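Local coordinates for protein COBE (Pseudomonas aeruginosa, PDB 2W6K) that probably takes part in cobalamin (vitamin B12) biosynthesis, as a member of the family related to the C-terminal part of CbiG, at residues E104-L108 with D120-K125. Numbering follows the deposited sequence.
Sequences EAAAL and DLLGAK. With SO4 (sulfate ion), chain B.
L121 lays its isobutyl group (m, t) under the helix turn E104-L108, in a helix-on-sheet packing of helix 102-115 over edge strand 119-127 and adjacent strand 131-138 of a mixed five-stranded sheet. Its CG lies 3.9 Å from L108 CG, and its CD2 4.3 Å from A107 CB and 3.9 Å from E104 O. L108, likewise m, t, brings CD2 to 3.8 Å from L121 N. D120 and L121 are extended, D120 pairing with R137 and L122 with L135; L122 turns (phi/psi -70/-26), G123 is extended (178/175), and A124 and K125 (both near -60/150) bring K125 N back beside E104. Nearest CA pairs are L108 with D120 (6.6 Å) and E104 with K125 (6.5 Å). E104 (m, t) points its carboxylate there, also hydrogen-bonding L87 N and S88 OG. K125 (p, t, t, t) hydrogen-bonds through NZ to S88 O and, at 2.9 Å, to O3 of a sulfate, probably from the crystallisation liquor; K125 N donates to E104 OE2 at 2.9 Å and 160°.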
ATOM      1  N   GLU A 104      -3.009  -4.202  -2.976  1.00  7.74           N
ATOM      2  CA  GLU A 104      -2.661  -3.636  -4.278  1.00  8.23           C
ATOM      3  C   GLU A 104      -3.458  -2.345  -4.566  1.00  8.65           C
ATOM      4  O   GLU A 104      -2.887  -1.326  -4.955  1.00  8.06           O
ATOM      5  CB  GLU A 104      -2.866  -4.678  -5.371  1.00  8.86           C
ATOM      6  CG  GLU A 104      -1.879  -5.797  -5.228  1.00  9.99           C
ATOM      7  CD  GLU A 104      -1.962  -6.874  -6.298  1.00 11.21           C
ATOM      8  OE1 GLU A 104      -2.915  -6.859  -7.089  1.00 13.56           O
ATOM      9  OE2 GLU A 104      -1.057  -7.754  -6.294  1.00 11.38           O
ATOM     10  N   ALA A 105      -4.758  -2.391  -4.324  1.00  8.49           N
ATOM     11  CA  ALA A 105      -5.614  -1.215  -4.587  1.00  8.36           C
ATOM     12  C   ALA A 105      -5.290  -0.060  -3.681  1.00  7.77           C
ATOM     13  O   ALA A 105      -5.264   1.070  -4.153  1.00  8.76           O
ATOM     14  CB  ALA A 105      -7.097  -1.568  -4.491  1.00  8.48           C
ATOM     15  N   ALA A 106      -5.001  -0.329  -2.401  1.00 10.15           N
ATOM     16  CA  ALA A 106      -4.728   0.774  -1.448  1.00  8.22           C
ATOM     17  C   ALA A 106      -3.384   1.441  -1.771  1.00  8.80           C
ATOM     18  O   ALA A 106      -3.246   2.675  -1.692  1.00  9.29           O
ATOM     19  CB  ALA A 106      -4.784   0.308   0.000  1.00  9.51           C
ATOM     20  N   ALA A 107      -2.418   0.631  -2.182  1.00  8.51           N
ATOM     21  CA  ALA A 107      -1.109   1.153  -2.569  1.00  8.44           C
ATOM     22  C   ALA A 107      -1.237   2.118  -3.758  1.00  8.54           C
ATOM     23  O   ALA A 107      -0.742   3.250  -3.695  1.00  9.94           O
ATOM     24  CB  ALA A 107      -0.119   0.006  -2.862  1.00  9.15           C
ATOM     25  N   LEU A 108      -1.907   1.676  -4.825  1.00  9.09           N
ATOM     26  CA  LEU A 108      -2.091   2.496  -6.001  1.00 10.17           C
ATOM     27  C   LEU A 108      -2.868   3.767  -5.651  1.00 10.37           C
ATOM     28  O   LEU A 108      -2.460   4.872  -6.039  1.00 11.50           O
ATOM     29  CB  LEU A 108      -2.831   1.697  -7.069  1.00 11.36           C
ATOM     30  CG  LEU A 108      -1.996   0.645  -7.795  1.00 11.53           C
ATOM     31  CD1 LEU A 108      -2.934  -0.222  -8.619  1.00 13.45           C
ATOM     32  CD2 LEU A 108      -0.940   1.346  -8.671  1.00 12.55           C
ATOM     33  N   ASP A 120       2.276   2.992 -10.312  1.00 16.98           N
ATOM     34  CA  ASP A 120       2.403   1.613 -10.785  1.00 16.66           C
ATOM     35  C   ASP A 120       2.781   0.731  -9.605  1.00 14.53           C
ATOM     36  O   ASP A 120       3.559   1.130  -8.723  1.00 14.69           O
ATOM     37  CB  ASP A 120       3.485   1.525 -11.881  1.00 18.37           C
ATOM     38  CG  ASP A 120       2.952   1.801 -13.285  0.70 21.37           C
ATOM     39  OD1 ASP A 120       1.741   2.060 -13.473  0.70 25.99           O
ATOM     40  OD2 ASP A 120       3.771   1.733 -14.225  0.70 26.36           O
ATOM     41  N   LEU A 121       2.263  -0.489  -9.586  1.00 12.48           N
ATOM     42  CA  LEU A 121       2.750  -1.438  -8.614  1.00 12.32           C
ATOM     43  C   LEU A 121       4.136  -1.901  -9.001  1.00 12.50           C
ATOM     44  O   LEU A 121       4.416  -2.092 -10.180  1.00 12.13           O
ATOM     45  CB  LEU A 121       1.820  -2.637  -8.579  1.00 10.97           C
ATOM     46  CG  LEU A 121       0.428  -2.342  -8.003  1.00 12.08           C
ATOM     47  CD1 LEU A 121      -0.588  -3.393  -8.443  1.00 14.63           C
ATOM     48  CD2 LEU A 121       0.533  -2.287  -6.488  1.00 10.18           C
ATOM     49  N   LEU A 122       4.989  -2.098  -8.004  1.00 12.59           N
ATOM     50  CA  LEU A 122       6.360  -2.622  -8.233  1.00 13.91           C
ATOM     51  C   LEU A 122       6.326  -4.078  -8.643  1.00 14.54           C
ATOM     52  O   LEU A 122       7.231  -4.588  -9.341  1.00 15.82           O
ATOM     53  CB  LEU A 122       7.183  -2.441  -6.959  1.00 14.66           C
ATOM     54  CG  LEU A 122       7.781  -1.043  -6.805  1.00 16.62           C
ATOM     55  CD1 LEU A 122       6.733  -0.005  -6.545  1.00 22.31           C
ATOM     56  CD2 LEU A 122       8.766  -1.137  -5.664  1.00 17.34           C
ATOM     57  N   GLY A 123       5.261  -4.764  -8.233  1.00 14.03           N
ATOM     58  CA  GLY A 123       5.109  -6.181  -8.505  1.00 15.22           C
ATOM     59  C   GLY A 123       3.844  -6.668  -7.865  1.00 14.67           C
ATOM     60  O   GLY A 123       3.186  -5.922  -7.132  1.00 14.39           O
ATOM     61  N   ALA A 124       3.502  -7.931  -8.103  1.00 14.96           N
ATOM     62  CA  ALA A 124       2.419  -8.564  -7.386  1.00 14.65           C
ATOM     63  C   ALA A 124       2.636  -8.519  -5.862  1.00 14.36           C
ATOM     64  O   ALA A 124       3.772  -8.559  -5.377  1.00 14.60           O
ATOM     65  CB  ALA A 124       2.293 -10.017  -7.846  1.00 16.23           C
ATOM     66  N   LYS A 125       1.543  -8.469  -5.113  1.00 12.76           N
ATOM     67  CA  LYS A 125       1.630  -8.428  -3.644  1.00 12.22           C
ATOM     68  C   LYS A 125       2.342  -9.663  -3.129  1.00 12.91           C
ATOM     69  O   LYS A 125       2.287 -10.738  -3.762  1.00 13.52           O
ATOM     70  CB  LYS A 125       0.236  -8.375  -3.056  1.00 11.29           C
ATOM     71  CG  LYS A 125      -0.475  -9.705  -3.145  1.00 12.25           C
ATOM     72  CD  LYS A 125      -1.951  -9.567  -2.890  1.00 15.40           C
ATOM     73  CE  LYS A 125      -2.574 -10.933  -2.884  1.00 15.30           C
ATOM     74  NZ  LYS A 125      -4.040 -10.864  -3.062  1.00 17.25           N
TER
HETATM   75  S   SO4 B1140      -5.395  -8.474  -0.039  1.00 13.59           S
HETATM   76  O1  SO4 B1140      -5.225  -9.758   0.715  1.00 19.44           O
HETATM   77  O2  SO4 B1140      -6.795  -8.076  -0.002  1.00 16.13           O
HETATM   78  O3  SO4 B1140      -4.993  -8.715  -1.409  1.00 17.46           O
HETATM   79  O4  SO4 B1140      -4.575  -7.475   0.583  1.00 18.00           O